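Local structure of diaminopimelate decarboxylase (Methanocaldococcus jannaschii, 1TWI) at residues V34-Q39 with V404-K409; I48-R53 with D266-I271; N73-R78 with F412-R417; E223-V228 with N273-Y278. The protein catalyses the pyridoxal-phosphate-dependent decarboxylation of meso-diaminopimelate to L-lysine, the last step of lysine biosynthesis by the diaminopimelate pathway. One frame throughout, in Å; residues are numbered along the deposited sequence.

Contact 1. Residues V34-Q39 with V404-K409; sequences VMSEEQ and VLTSKK
Parallel beta pairing sets Val34, Met35 and Ser36 beside Val404, Leu405 and Thr406, in the mixed sheet of the beta domain, just where the chain turns from strand 32-36 into helix 37-58. Met35 N donates to Val404 O at 2.8 Å, Thr406 N returns a bond to Met35 O, and Glu37 N, already in the helix, reaches Thr406 O at 2.9 Å. On one face Val34 CG1, anti to the backbone N (chi1 179°), meets Thr406 CG2 at 3.6 Å, the two side chains crossing at about a right angle; Val34 and Val404 lie side by side. Leu405 leaves the opposite face and packs its CD1 3.8 Å from Glu37 CB. The carboxylate of Glu37 is held at both oxygens: Ser407 OG donates to OE2 at 2.8 Å from above the carboxylate plane, a water links OE2 to Lys408 N, and OE1 bonds His432 of the second subunit. Ser36 OG caps the helix by accepting from Gln39 N, while Asp17 bonds the hydroxyls of both Ser36 and Thr406. The pairing of an early strand with one near the C-terminus fits the fold-type III decarboxylases, whose beta domain draws on both ends of the chain.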
loop_
_atom_site.group_PDB
_atom_site.type_symbol
_atom_site.label_atom_id
_atom_site.label_comp_id
_atom_site.label_asym_id
_atom_site.label_seq_id
_atom_site.Cartn_x
_atom_site.Cartn_y
_atom_site.Cartn_z
ATOM N N VAL A 34 4.135 18.399 -3.466
ATOM C CA VAL A 34 5.040 19.515 -3.791
ATOM C C VAL A 34 6.363 19.128 -3.063
ATOM O O VAL A 34 6.391 18.902 -1.831
ATOM C CB VAL A 34 4.498 20.868 -3.228
ATOM C CG1 VAL A 34 5.491 22.066 -3.549
ATOM C CG2 VAL A 34 3.099 21.154 -3.849
ATOM N N MET A 35 7.455 19.089 -3.797
ATOM C CA MET A 35 8.729 18.744 -3.210
ATOM C C MET A 35 9.564 19.991 -3.255
ATOM O O MET A 35 9.722 20.565 -4.340
ATOM C CB MET A 35 9.421 17.640 -4.040
ATOM C CG MET A 35 8.698 16.266 -3.908
ATOM S SD MET A 35 8.769 15.579 -2.173
ATOM C CE MET A 35 10.445 15.153 -2.022
ATOM N N SER A 36 10.125 20.396 -2.110
ATOM C CA SER A 36 10.982 21.615 -2.047
ATOM C C SER A 36 12.436 21.238 -2.350
ATOM O O SER A 36 13.096 20.486 -1.586
ATOM C CB SER A 36 10.924 22.260 -0.639
ATOM O OG SER A 36 11.934 23.263 -0.524
ATOM N N GLU A 37 12.952 21.755 -3.462
ATOM C CA GLU A 37 14.321 21.458 -3.830
ATOM C C GLU A 37 15.267 22.025 -2.783
ATOM O O GLU A 37 16.231 21.370 -2.398
ATOM C CB GLU A 37 14.644 22.078 -5.196
ATOM C CG GLU A 37 16.118 21.921 -5.605
ATOM C CD GLU A 37 16.318 22.484 -7.000
ATOM O OE1 GLU A 37 16.257 21.716 -7.970
ATOM O OE2 GLU A 37 16.477 23.702 -7.148
ATOM N N GLU A 38 15.016 23.248 -2.317
ATOM C CA GLU A 38 15.921 23.822 -1.299
ATOM C C GLU A 38 15.863 23.016 0.023
ATOM O O GLU A 38 16.874 22.856 0.698
ATOM C CB GLU A 38 15.541 25.305 -1.047
ATOM C CG GLU A 38 16.364 26.052 0.022
ATOM C CD GLU A 38 17.860 26.222 -0.306
ATOM O OE1 GLU A 38 18.277 26.125 -1.491
ATOM O OE2 GLU A 38 18.621 26.480 0.659
ATOM N N GLN A 39 14.691 22.548 0.435
ATOM C CA GLN A 39 14.674 21.770 1.670
ATOM C C GLN A 39 15.567 20.485 1.527
ATOM O O GLN A 39 16.230 20.057 2.493
ATOM C CB GLN A 39 13.231 21.336 2.028
ATOM C CG GLN A 39 13.175 20.604 3.366
ATOM C CD GLN A 39 13.585 21.541 4.511
ATOM O OE1 GLN A 39 14.658 21.383 5.145
ATOM N NE2 GLN A 39 12.768 22.547 4.740
ATOM N N VAL A 404 5.130 18.255 -8.191
ATOM C CA VAL A 404 5.915 19.344 -8.742
ATOM C C VAL A 404 7.108 19.562 -7.805
ATOM O O VAL A 404 7.080 19.133 -6.616
ATOM C CB VAL A 404 5.131 20.685 -8.849
ATOM C CG1 VAL A 404 4.040 20.582 -9.921
ATOM C CG2 VAL A 404 4.467 21.062 -7.495
ATOM N N LEU A 405 8.153 20.186 -8.358
ATOM C CA LEU A 405 9.368 20.536 -7.640
ATOM C C LEU A 405 9.411 22.076 -7.600
ATOM O O LEU A 405 9.292 22.726 -8.659
ATOM C CB LEU A 405 10.626 20.030 -8.369
ATOM C CG LEU A 405 11.954 20.350 -7.637
ATOM C CD1 LEU A 405 12.233 19.418 -6.453
ATOM C CD2 LEU A 405 13.074 20.279 -8.634
ATOM N N THR A 406 9.503 22.657 -6.393
ATOM C CA THR A 406 9.591 24.107 -6.263
ATOM C C THR A 406 11.072 24.337 -6.098
ATOM O O THR A 406 11.726 23.704 -5.266
ATOM C CB THR A 406 8.815 24.667 -5.027
ATOM O OG1 THR A 406 9.186 23.924 -3.863
ATOM C CG2 THR A 406 7.313 24.605 -5.255
ATOM N N SER A 407 11.573 25.288 -6.872
ATOM C CA SER A 407 12.991 25.569 -6.978
ATOM C C SER A 407 13.195 27.071 -7.206
ATOM O O SER A 407 12.255 27.783 -7.592
ATOM C CB SER A 407 13.504 24.778 -8.197
ATOM O OG SER A 407 14.752 25.246 -8.689
ATOM N N LYS A 408 14.390 27.564 -6.929
ATOM C CA LYS A 408 14.644 28.974 -7.193
ATOM C C LYS A 408 14.431 29.220 -8.703
ATOM O O LYS A 408 14.062 30.325 -9.130
ATOM C CB LYS A 408 16.090 29.320 -6.810
ATOM C CG LYS A 408 16.245 29.542 -5.340
ATOM C CD LYS A 408 17.705 29.566 -4.943
ATOM C CE LYS A 408 17.880 30.013 -3.484
ATOM N NZ LYS A 408 16.857 29.369 -2.613
ATOM N N LYS A 409 14.630 28.184 -9.512
ATOM C CA LYS A 409 14.472 28.307 -10.969
ATOM C C LYS A 409 13.042 28.376 -11.492
ATOM O O LYS A 409 12.828 28.727 -12.653
ATOM C CB LYS A 409 15.149 27.126 -11.653
ATOM C CG LYS A 409 16.579 26.885 -11.238
ATOM C CD LYS A 409 17.498 27.444 -12.253
ATOM C CE LYS A 409 18.924 27.033 -11.987
ATOM N NZ LYS A 409 19.706 27.642 -13.113
HETATM O O HOH W 1 16.170 25.781 -5.488
HETATM O O HOH W 2 13.551 25.355 -3.754
#

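Contact 2. Residues I48-R53 with D266-I271; sequences IEAFKR and DLADAI
Ala268 and Phe51 make the main packing contact, a CH-pi interaction: Ala268 CB lies over the centre of the ring, 3.4 Å from the centroid and only 9° off the ring normal. With chi1 at -74°, CG of Phe51 is anti to its own carbonyl carbon, and the ring extends from there toward the other helix until CZ is 3.3 Å from Ala268 CA. Around the rim the contacts are aliphatic. Leu267 CG approaches CZ in the ring plane at 3.8 Å, and Ile271 CD1 stands at the same edge, a little farther off. Ala268 CB also touches the backbone of the first helix, 3.3 Å from Ala50 O. These are outer helices of the alpha/beta barrel, running nearly parallel (14° between segment axes, 8.7 Å apart), and the strands that follow them, 62-67 and 286-289, are neighbours in the barrel sheet. Leu287 and Leu289 of the latter pack against Phe51, whose ring also stacks with Phe62. The polar link is indirect: Arg53 NH1 and Asp269 OD1 are 4.6 Å apart, too far for a salt bridge, and a water in the guanidinium plane joins them, accepting from NH1 and donating to OD1. Arg53 NE pairs with Glu57.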
loop_
_atom_site.group_PDB
_atom_site.type_symbol
_atom_site.label_atom_id
_atom_site.label_comp_id
_atom_site.label_asym_id
_atom_site.label_seq_id
_atom_site.Cartn_x
_atom_site.Cartn_y
_atom_site.Cartn_z
ATOM N N ILE A 48 26.328 16.632 5.452
ATOM C CA ILE A 48 27.715 16.881 5.038
ATOM C C ILE A 48 28.438 17.696 6.086
ATOM O O ILE A 48 29.565 17.414 6.420
ATOM C CB ILE A 48 27.749 17.632 3.699
ATOM C CG1 ILE A 48 27.060 16.741 2.624
ATOM C CG2 ILE A 48 29.232 18.012 3.324
ATOM C CD1 ILE A 48 27.752 15.349 2.415
ATOM N N GLU A 49 27.779 18.731 6.584
ATOM C CA GLU A 49 28.405 19.591 7.566
ATOM C C GLU A 49 28.667 18.836 8.884
ATOM O O GLU A 49 29.736 18.957 9.508
ATOM C CB GLU A 49 27.523 20.805 7.818
ATOM C CG GLU A 49 28.124 21.732 8.816
ATOM C CD GLU A 49 29.252 22.595 8.247
ATOM O OE1 GLU A 49 29.859 23.309 9.068
ATOM O OE2 GLU A 49 29.518 22.563 7.001
ATOM N N ALA A 50 27.698 18.019 9.273
ATOM C CA ALA A 50 27.840 17.279 10.496
ATOM C C ALA A 50 28.916 16.196 10.408
ATOM O O ALA A 50 29.636 15.962 11.386
ATOM C CB ALA A 50 26.515 16.665 10.885
ATOM N N PHE A 51 29.050 15.539 9.260
ATOM C CA PHE A 51 30.007 14.445 9.177
ATOM C C PHE A 51 31.347 14.736 8.479
ATOM O O PHE A 51 32.167 13.866 8.401
ATOM C CB PHE A 51 29.347 13.193 8.534
ATOM C CG PHE A 51 28.389 12.464 9.453
ATOM C CD1 PHE A 51 28.827 11.392 10.217
ATOM C CD2 PHE A 51 27.061 12.873 9.569
ATOM C CE1 PHE A 51 27.953 10.735 11.091
ATOM C CE2 PHE A 51 26.157 12.221 10.450
ATOM C CZ PHE A 51 26.603 11.144 11.221
ATOM N N LYS A 52 31.614 15.959 8.017
ATOM C CA LYS A 52 32.892 16.190 7.335
ATOM C C LYS A 52 34.075 15.979 8.280
ATOM O O LYS A 52 35.199 15.768 7.856
ATOM C CB LYS A 52 32.942 17.608 6.746
ATOM C CG LYS A 52 32.854 18.695 7.789
ATOM C CD LYS A 52 33.008 20.039 7.086
ATOM C CE LYS A 52 32.552 21.205 7.928
ATOM N NZ LYS A 52 32.322 22.389 6.989
ATOM N N ARG A 53 33.817 16.076 9.563
ATOM C CA ARG A 53 34.846 15.810 10.530
ATOM C C ARG A 53 35.475 14.398 10.289
ATOM O O ARG A 53 36.670 14.173 10.534
ATOM C CB ARG A 53 34.220 15.858 11.929
ATOM C CG ARG A 53 35.137 15.428 13.014
ATOM C CD ARG A 53 34.492 15.546 14.378
ATOM N NE ARG A 53 35.366 14.962 15.396
ATOM C CZ ARG A 53 34.904 14.422 16.513
ATOM N NH1 ARG A 53 33.595 14.411 16.737
ATOM N NH2 ARG A 53 35.730 13.864 17.376
ATOM N N ASP A 266 23.917 15.737 16.098
ATOM C CA ASP A 266 23.868 14.835 17.263
ATOM C C ASP A 266 24.293 13.404 16.843
ATOM O O ASP A 266 25.046 12.708 17.565
ATOM C CB ASP A 266 22.468 14.753 17.872
ATOM C CG ASP A 266 22.019 16.071 18.477
ATOM O OD1 ASP A 266 22.861 16.682 19.173
ATOM O OD2 ASP A 266 20.854 16.475 18.250
ATOM N N LEU A 267 23.812 12.979 15.680
ATOM C CA LEU A 267 24.162 11.666 15.172
ATOM C C LEU A 267 25.679 11.527 14.930
ATOM O O LEU A 267 26.281 10.529 15.296
ATOM C CB LEU A 267 23.417 11.399 13.860
ATOM C CG LEU A 267 23.631 9.972 13.311
ATOM C CD1 LEU A 267 22.933 8.928 14.255
ATOM C CD2 LEU A 267 22.962 9.925 11.872
ATOM N N ALA A 268 26.298 12.540 14.330
ATOM C CA ALA A 268 27.721 12.501 14.042
ATOM C C ALA A 268 28.553 12.563 15.313
ATOM O O ALA A 268 29.542 11.856 15.428
ATOM C CB ALA A 268 28.109 13.648 13.137
ATOM N N ASP A 269 28.150 13.388 16.280
ATOM C CA ASP A 269 28.934 13.440 17.506
ATOM C C ASP A 269 28.961 12.024 18.076
ATOM O O ASP A 269 30.024 11.506 18.490
ATOM C CB ASP A 269 28.308 14.372 18.545
ATOM C CG ASP A 269 28.447 15.829 18.170
ATOM O OD1 ASP A 269 29.388 16.121 17.397
ATOM O OD2 ASP A 269 27.623 16.674 18.652
ATOM N N ALA A 270 27.796 11.405 18.095
ATOM C CA ALA A 270 27.664 10.059 18.627
ATOM C C ALA A 270 28.443 8.970 17.860
ATOM O O ALA A 270 29.211 8.149 18.444
ATOM C CB ALA A 270 26.162 9.699 18.713
ATOM N N ILE A 271 28.252 8.934 16.546
ATOM C CA ILE A 271 28.958 7.934 15.744
ATOM C C ILE A 271 30.473 8.129 15.721
ATOM O O ILE A 271 31.246 7.193 15.968
ATOM C CB ILE A 271 28.419 7.912 14.258
ATOM C CG1 ILE A 271 26.991 7.342 14.252
ATOM C CG2 ILE A 271 29.358 7.059 13.371
ATOM C CD1 ILE A 271 26.312 7.344 12.891
HETATM O O HOH W 3 31.111 15.624 15.264
#

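Contact 3. Residues N73-R78 with F412-R417; sequences NLAITR and FLIRER
Ala75, in the first turn of helix 74-82, comes with its CA 6.2 Å from that of Ile414, at a classic beta bulge of strand 410-415, where two residues, Ile414 and Arg415, sit opposite the single Met403 of the neighbouring strand. Asn73 carries the polar side. Its ND2 donates to Ile414 O at 3.0 Å with an N-H...O angle of 171°; the acceptor lies in the plane of the Asn73 amide, although ND2 itself stands 53° above the carbonyl plane of Ile414. Asn73 is the N-cap of helix 74-82, and its OD1 accepts both capping bonds: Ile76 N reaches it on a lone pair, in plane, and Ala75 N at 2.9 Å from above that plane. A water takes a second N-H of ND2 and also accepts from Arg415 NH1. Among the apolar groups, Ile414 CG2 rests 3.5 Å from Ala75 CB. Ile414 has CG1 between its backbone N and carbonyl carbon (chi1 56°), and the CD1 beyond meets Ile76 CD1 at 3.9 Å. Asp427 of the second subunit packs on Asn73 and accepts from Leu74 N. With both ends of the amide engaged, its rotation is fixed, and the capping bonds at OD1 probably polarise ND2 into a stronger donor toward the bulge.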
loop_
_atom_site.group_PDB
_atom_site.type_symbol
_atom_site.label_atom_id
_atom_site.label_comp_id
_atom_site.label_asym_id
_atom_site.label_seq_id
_atom_site.Cartn_x
_atom_site.Cartn_y
_atom_site.Cartn_z
ATOM N N ASN A 73 11.792 9.088 -7.363
ATOM C CA ASN A 73 11.322 9.866 -8.501
ATOM C C ASN A 73 12.597 10.370 -9.244
ATOM O O ASN A 73 13.555 10.887 -8.614
ATOM C CB ASN A 73 10.429 11.040 -8.044
ATOM C CG ASN A 73 10.221 12.055 -9.159
ATOM O OD1 ASN A 73 11.090 12.891 -9.415
ATOM N ND2 ASN A 73 9.093 11.960 -9.855
ATOM N N LEU A 74 12.617 10.244 -10.582
ATOM C CA LEU A 74 13.833 10.554 -11.337
ATOM C C LEU A 74 14.367 11.961 -11.156
ATOM O O LEU A 74 15.584 12.177 -11.172
ATOM C CB LEU A 74 13.642 10.250 -12.862
ATOM C CG LEU A 74 14.911 10.204 -13.756
ATOM C CD1 LEU A 74 15.888 9.143 -13.205
ATOM C CD2 LEU A 74 14.496 9.815 -15.240
ATOM N N ALA A 75 13.490 12.934 -10.968
ATOM C CA ALA A 75 14.033 14.298 -10.764
ATOM C C ALA A 75 14.712 14.381 -9.377
ATOM O O ALA A 75 15.768 15.026 -9.225
ATOM C CB ALA A 75 12.919 15.376 -10.862
ATOM N N ILE A 76 14.089 13.751 -8.379
ATOM C CA ILE A 76 14.635 13.804 -7.003
ATOM C C ILE A 76 15.998 13.106 -6.948
ATOM O O ILE A 76 16.934 13.613 -6.329
ATOM C CB ILE A 76 13.652 13.139 -5.970
ATOM C CG1 ILE A 76 12.315 13.908 -5.938
ATOM C CG2 ILE A 76 14.295 13.083 -4.559
ATOM C CD1 ILE A 76 12.483 15.436 -5.736
ATOM N N THR A 77 16.109 11.926 -7.582
ATOM C CA THR A 77 17.368 11.198 -7.582
ATOM C C THR A 77 18.422 11.945 -8.422
ATOM O O THR A 77 19.608 11.952 -8.070
ATOM C CB THR A 77 17.179 9.711 -8.083
ATOM O OG1 THR A 77 16.651 9.718 -9.408
ATOM C CG2 THR A 77 16.229 8.946 -7.152
ATOM N N ARG A 78 18.015 12.603 -9.507
ATOM C CA ARG A 78 19.011 13.359 -10.269
ATOM C C ARG A 78 19.490 14.551 -9.453
ATOM O O ARG A 78 20.670 14.900 -9.517
ATOM C CB ARG A 78 18.470 13.805 -11.664
ATOM C CG ARG A 78 18.422 12.605 -12.621
ATOM C CD ARG A 78 18.045 12.911 -14.061
ATOM N NE ARG A 78 19.132 13.597 -14.754
ATOM C CZ ARG A 78 20.189 13.033 -15.345
ATOM N NH1 ARG A 78 20.397 11.710 -15.385
ATOM N NH2 ARG A 78 21.063 13.838 -15.922
ATOM N N PHE A 412 8.408 23.105 -11.249
ATOM C CA PHE A 412 8.405 22.160 -12.364
ATOM C C PHE A 412 7.608 20.890 -12.116
ATOM O O PHE A 412 7.681 20.295 -11.048
ATOM C CB PHE A 412 9.864 21.777 -12.714
ATOM C CG PHE A 412 10.741 22.965 -13.009
ATOM C CD1 PHE A 412 11.432 23.620 -11.968
ATOM C CD2 PHE A 412 10.875 23.423 -14.303
ATOM C CE1 PHE A 412 12.269 24.724 -12.219
ATOM C CE2 PHE A 412 11.713 24.538 -14.596
ATOM C CZ PHE A 412 12.420 25.194 -13.532
ATOM N N LEU A 413 6.864 20.449 -13.131
ATOM C CA LEU A 413 6.116 19.201 -12.984
ATOM C C LEU A 413 7.170 18.081 -13.006
ATOM O O LEU A 413 7.942 17.946 -13.959
ATOM C CB LEU A 413 5.078 19.043 -14.144
ATOM C CG LEU A 413 4.131 17.814 -14.053
ATOM C CD1 LEU A 413 3.271 17.916 -12.755
ATOM C CD2 LEU A 413 3.201 17.752 -15.291
ATOM N N ILE A 414 7.248 17.275 -11.954
ATOM C CA ILE A 414 8.215 16.171 -11.991
ATOM C C ILE A 414 7.563 14.794 -12.005
ATOM O O ILE A 414 8.262 13.774 -12.115
ATOM C CB ILE A 414 9.250 16.217 -10.832
ATOM C CG1 ILE A 414 8.537 16.242 -9.460
ATOM C CG2 ILE A 414 10.113 17.522 -11.004
ATOM C CD1 ILE A 414 9.533 15.943 -8.296
ATOM N N ARG A 415 6.236 14.744 -11.869
ATOM C CA ARG A 415 5.552 13.459 -12.035
ATOM C C ARG A 415 4.209 13.790 -12.630
ATOM O O ARG A 415 3.495 14.638 -12.116
ATOM C CB ARG A 415 5.388 12.703 -10.690
ATOM C CG ARG A 415 4.773 11.295 -10.918
ATOM C CD ARG A 415 4.247 10.610 -9.642
ATOM N NE ARG A 415 3.414 9.489 -10.061
ATOM C CZ ARG A 415 3.855 8.250 -10.206
ATOM N NH1 ARG A 415 5.127 7.956 -9.933
ATOM N NH2 ARG A 415 3.036 7.309 -10.659
ATOM N N GLU A 416 3.835 13.146 -13.734
ATOM C CA GLU A 416 2.524 13.436 -14.323
ATOM C C GLU A 416 1.508 12.541 -13.653
ATOM O O GLU A 416 1.841 11.453 -13.133
ATOM C CB GLU A 416 2.564 13.170 -15.836
ATOM C CG GLU A 416 1.349 13.596 -16.618
ATOM C CD GLU A 416 0.874 15.016 -16.350
ATOM O OE1 GLU A 416 0.171 15.167 -15.351
ATOM O OE2 GLU A 416 1.189 15.954 -17.126
ATOM N N ARG A 417 0.249 12.955 -13.647
ATOM C CA ARG A 417 -0.725 12.096 -13.004
ATOM C C ARG A 417 -1.173 10.982 -13.924
ATOM O O ARG A 417 -0.931 11.016 -15.133
ATOM C CB ARG A 417 -1.969 12.882 -12.558
ATOM C CG ARG A 417 -2.700 13.574 -13.658
ATOM C CD ARG A 417 -4.045 14.111 -13.052
ATOM N NE ARG A 417 -3.825 14.990 -11.902
ATOM C CZ ARG A 417 -3.868 16.321 -11.957
ATOM N NH1 ARG A 417 -4.131 16.932 -13.137
ATOM N NH2 ARG A 417 -3.656 17.036 -10.842
HETATM O O HOH W 4 7.617 9.553 -9.286
#

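Contact 4. Residues E223-V228 with N273-Y278; sequences EETRKV and NTMLKY
Thr225 and Thr274 meet methyl to methyl, CG2 to CG2 at 3.6 Å, and this apolar packing carries the contact. In both threonines OG1 is anti to the carbonyl carbon (chi1 -58° in Thr225, -68° in Thr274), which leaves CG2 anti to the backbone N and facing the other segment; each hydroxyl instead bonds a carbonyl one turn earlier in its own helix, that of Thr225 to Phe221 O and that of Thr274 to Ala270 O. Thr225 CG2 also touches Met275 CG at 3.6 Å. Arg226 adds its aliphatic part, CG lying 3.7 Å from Thr274 CG2. The contact thus joins helices 219-237 and 264-276, successive outer helices of the alpha/beta barrel, and Met275 continues inward to Val245 of the intervening strand 244-246.

One polar approach is close but is not counted as a bond: Tyr278 OH comes within 3.1 Å of Arg226 O, while its hydrogen bond goes to Asp230 OD1, a turn further along the helix. The ring of Tyr278 has the carbonyl oxygens of Thr274 and Met275 at its edge, in plane.

Charge contributes no attraction across the pair: Arg226 NH2 and Lys277 NZ, both on exposed residues, stand 4.4 Å apart and probably repel mildly, softened by solvent. The chemistry therefore implies cohesion mainly by van der Waals contact, with the threonine hydroxyls satisfied inside their own helices, leaving their methyls to meet between the helices.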
loop_
_atom_site.group_PDB
_atom_site.type_symbol
_atom_site.label_atom_id
_atom_site.label_comp_id
_atom_site.label_asym_id
_atom_site.label_seq_id
_atom_site.Cartn_x
_atom_site.Cartn_y
_atom_site.Cartn_z
ATOM N N GLU A 223 24.744 2.440 20.431
ATOM C CA GLU A 223 24.892 1.004 20.702
ATOM C C GLU A 223 25.195 0.221 19.407
ATOM O O GLU A 223 26.007 -0.697 19.406
ATOM C CB GLU A 223 23.618 0.464 21.381
ATOM C CG GLU A 223 23.644 -1.049 21.677
ATOM C CD GLU A 223 24.634 -1.436 22.777
ATOM O OE1 GLU A 223 25.194 -0.537 23.479
ATOM O OE2 GLU A 223 24.835 -2.664 22.941
ATOM N N GLU A 224 24.511 0.571 18.322
ATOM C CA GLU A 224 24.814 -0.049 17.020
ATOM C C GLU A 224 26.287 0.213 16.687
ATOM O O GLU A 224 27.035 -0.694 16.296
ATOM C CB GLU A 224 23.954 0.597 15.889
ATOM C CG GLU A 224 24.443 0.214 14.442
ATOM C CD GLU A 224 23.858 1.090 13.326
ATOM O OE1 GLU A 224 23.257 2.180 13.623
ATOM O OE2 GLU A 224 24.027 0.724 12.137
ATOM N N THR A 225 26.740 1.451 16.867
ATOM C CA THR A 225 28.123 1.746 16.468
ATOM C C THR A 225 29.144 0.972 17.303
ATOM O O THR A 225 30.127 0.414 16.757
ATOM C CB THR A 225 28.408 3.276 16.548
ATOM O OG1 THR A 225 27.474 3.979 15.708
ATOM C CG2 THR A 225 29.761 3.580 16.033
ATOM N N ARG A 226 28.882 0.902 18.614
ATOM C CA ARG A 226 29.783 0.165 19.469
ATOM C C ARG A 226 29.830 -1.321 19.042
ATOM O O ARG A 226 30.890 -1.902 18.936
ATOM C CB ARG A 226 29.302 0.197 20.909
ATOM C CG ARG A 226 29.309 1.605 21.583
ATOM C CD ARG A 226 28.838 1.474 23.041
ATOM N NE ARG A 226 28.944 2.728 23.786
ATOM C CZ ARG A 226 28.559 2.884 25.056
ATOM N NH1 ARG A 226 28.024 1.835 25.719
ATOM N NH2 ARG A 226 28.773 4.067 25.678
ATOM N N LYS A 227 28.670 -1.925 18.825
ATOM C CA LYS A 227 28.683 -3.366 18.536
ATOM C C LYS A 227 29.195 -3.742 17.143
ATOM O O LYS A 227 29.768 -4.840 16.947
ATOM C CB LYS A 227 27.309 -3.932 18.855
ATOM C CG LYS A 227 26.929 -3.675 20.348
ATOM C CD LYS A 227 27.876 -4.486 21.227
ATOM C CE LYS A 227 27.892 -3.984 22.706
ATOM N NZ LYS A 227 26.729 -4.424 23.441
ATOM N N VAL A 228 29.016 -2.819 16.192
ATOM C CA VAL A 228 29.540 -3.024 14.854
ATOM C C VAL A 228 31.068 -2.899 14.946
ATOM O O VAL A 228 31.809 -3.749 14.436
ATOM C CB VAL A 228 28.981 -1.984 13.835
ATOM C CG1 VAL A 228 29.793 -2.070 12.501
ATOM C CG2 VAL A 228 27.485 -2.284 13.561
ATOM N N ASN A 273 32.613 9.951 17.669
ATOM C CA ASN A 273 33.325 9.761 18.938
ATOM C C ASN A 273 33.316 8.268 19.316
ATOM O O ASN A 273 34.239 7.778 19.949
ATOM C CB ASN A 273 32.720 10.655 20.052
ATOM C CG ASN A 273 32.996 12.178 19.781
ATOM O OD1 ASN A 273 34.146 12.565 19.469
ATOM N ND2 ASN A 273 31.952 13.022 19.875
ATOM N N THR A 274 32.301 7.513 18.901
ATOM C CA THR A 274 32.317 6.109 19.255
ATOM C C THR A 274 33.345 5.392 18.396
ATOM O O THR A 274 34.190 4.652 18.934
ATOM C CB THR A 274 30.958 5.420 19.091
ATOM O OG1 THR A 274 30.059 5.935 20.068
ATOM C CG2 THR A 274 31.093 3.895 19.348
ATOM N N MET A 275 33.304 5.577 17.071
ATOM C CA MET A 275 34.268 4.883 16.207
ATOM C C MET A 275 35.737 5.229 16.518
ATOM O O MET A 275 36.604 4.355 16.410
ATOM C CB MET A 275 34.014 5.185 14.709
ATOM C CG MET A 275 32.654 4.622 14.209
ATOM S SD MET A 275 32.330 5.120 12.543
ATOM C CE MET A 275 33.444 3.927 11.750
ATOM N N LEU A 276 36.026 6.484 16.882
ATOM C CA LEU A 276 37.419 6.843 17.180
ATOM C C LEU A 276 38.006 6.167 18.435
ATOM O O LEU A 276 39.202 6.150 18.598
ATOM C CB LEU A 276 37.591 8.356 17.291
ATOM C CG LEU A 276 37.407 9.095 15.961
ATOM C CD1 LEU A 276 37.492 10.594 16.233
ATOM C CD2 LEU A 276 38.498 8.706 14.981
ATOM N N LYS A 277 37.170 5.590 19.294
ATOM C CA LYS A 277 37.634 4.848 20.464
ATOM C C LYS A 277 38.404 3.620 20.013
ATOM O O LYS A 277 39.189 3.037 20.793
ATOM C CB LYS A 277 36.450 4.329 21.288
ATOM C CG LYS A 277 35.716 5.438 22.044
ATOM C CD LYS A 277 34.382 4.993 22.607
ATOM C CE LYS A 277 33.823 6.134 23.441
ATOM N NZ LYS A 277 32.684 5.654 24.301
ATOM N N TYR A 278 38.179 3.202 18.765
ATOM C CA TYR A 278 38.808 1.956 18.275
ATOM C C TYR A 278 40.036 2.115 17.421
ATOM O O TYR A 278 40.578 1.094 16.941
ATOM C CB TYR A 278 37.788 1.119 17.471
ATOM C CG TYR A 278 36.547 0.742 18.247
ATOM C CD1 TYR A 278 35.548 1.673 18.504
ATOM C CD2 TYR A 278 36.382 -0.560 18.731
ATOM C CE1 TYR A 278 34.394 1.320 19.233
ATOM C CE2 TYR A 278 35.242 -0.928 19.454
ATOM C CZ TYR A 278 34.252 0.017 19.704
ATOM O OH TYR A 278 33.143 -0.387 20.445
#

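The four contacts fall into two pairs. Contacts 1 and 3, centres 11 Å apart, meet at the mixed sheet, where strands 402-407 and 410-415 are neighbours (Leu405 N to Phe412 O, 2.7 Å); contact 3 joins that sheet to helix 74-82 of the barrel, and both also reach the second subunit. Contacts 2 and 4, centres 13 Å apart, lie along helix 264-276 of the barrel, where Arg53 NH2 meets Asn273 OD1 at 2.9 Å. Helix 37-58 connects the two groups, starting in contact 1 and passing through contact 2, centres 26 Å away. None touches the cofactor: the nearest side chain to the bound pyridoxal phosphate, Leu267 of contact 2, is about 9 Å off, while Met35 and Ile76 are each about 12 Å away.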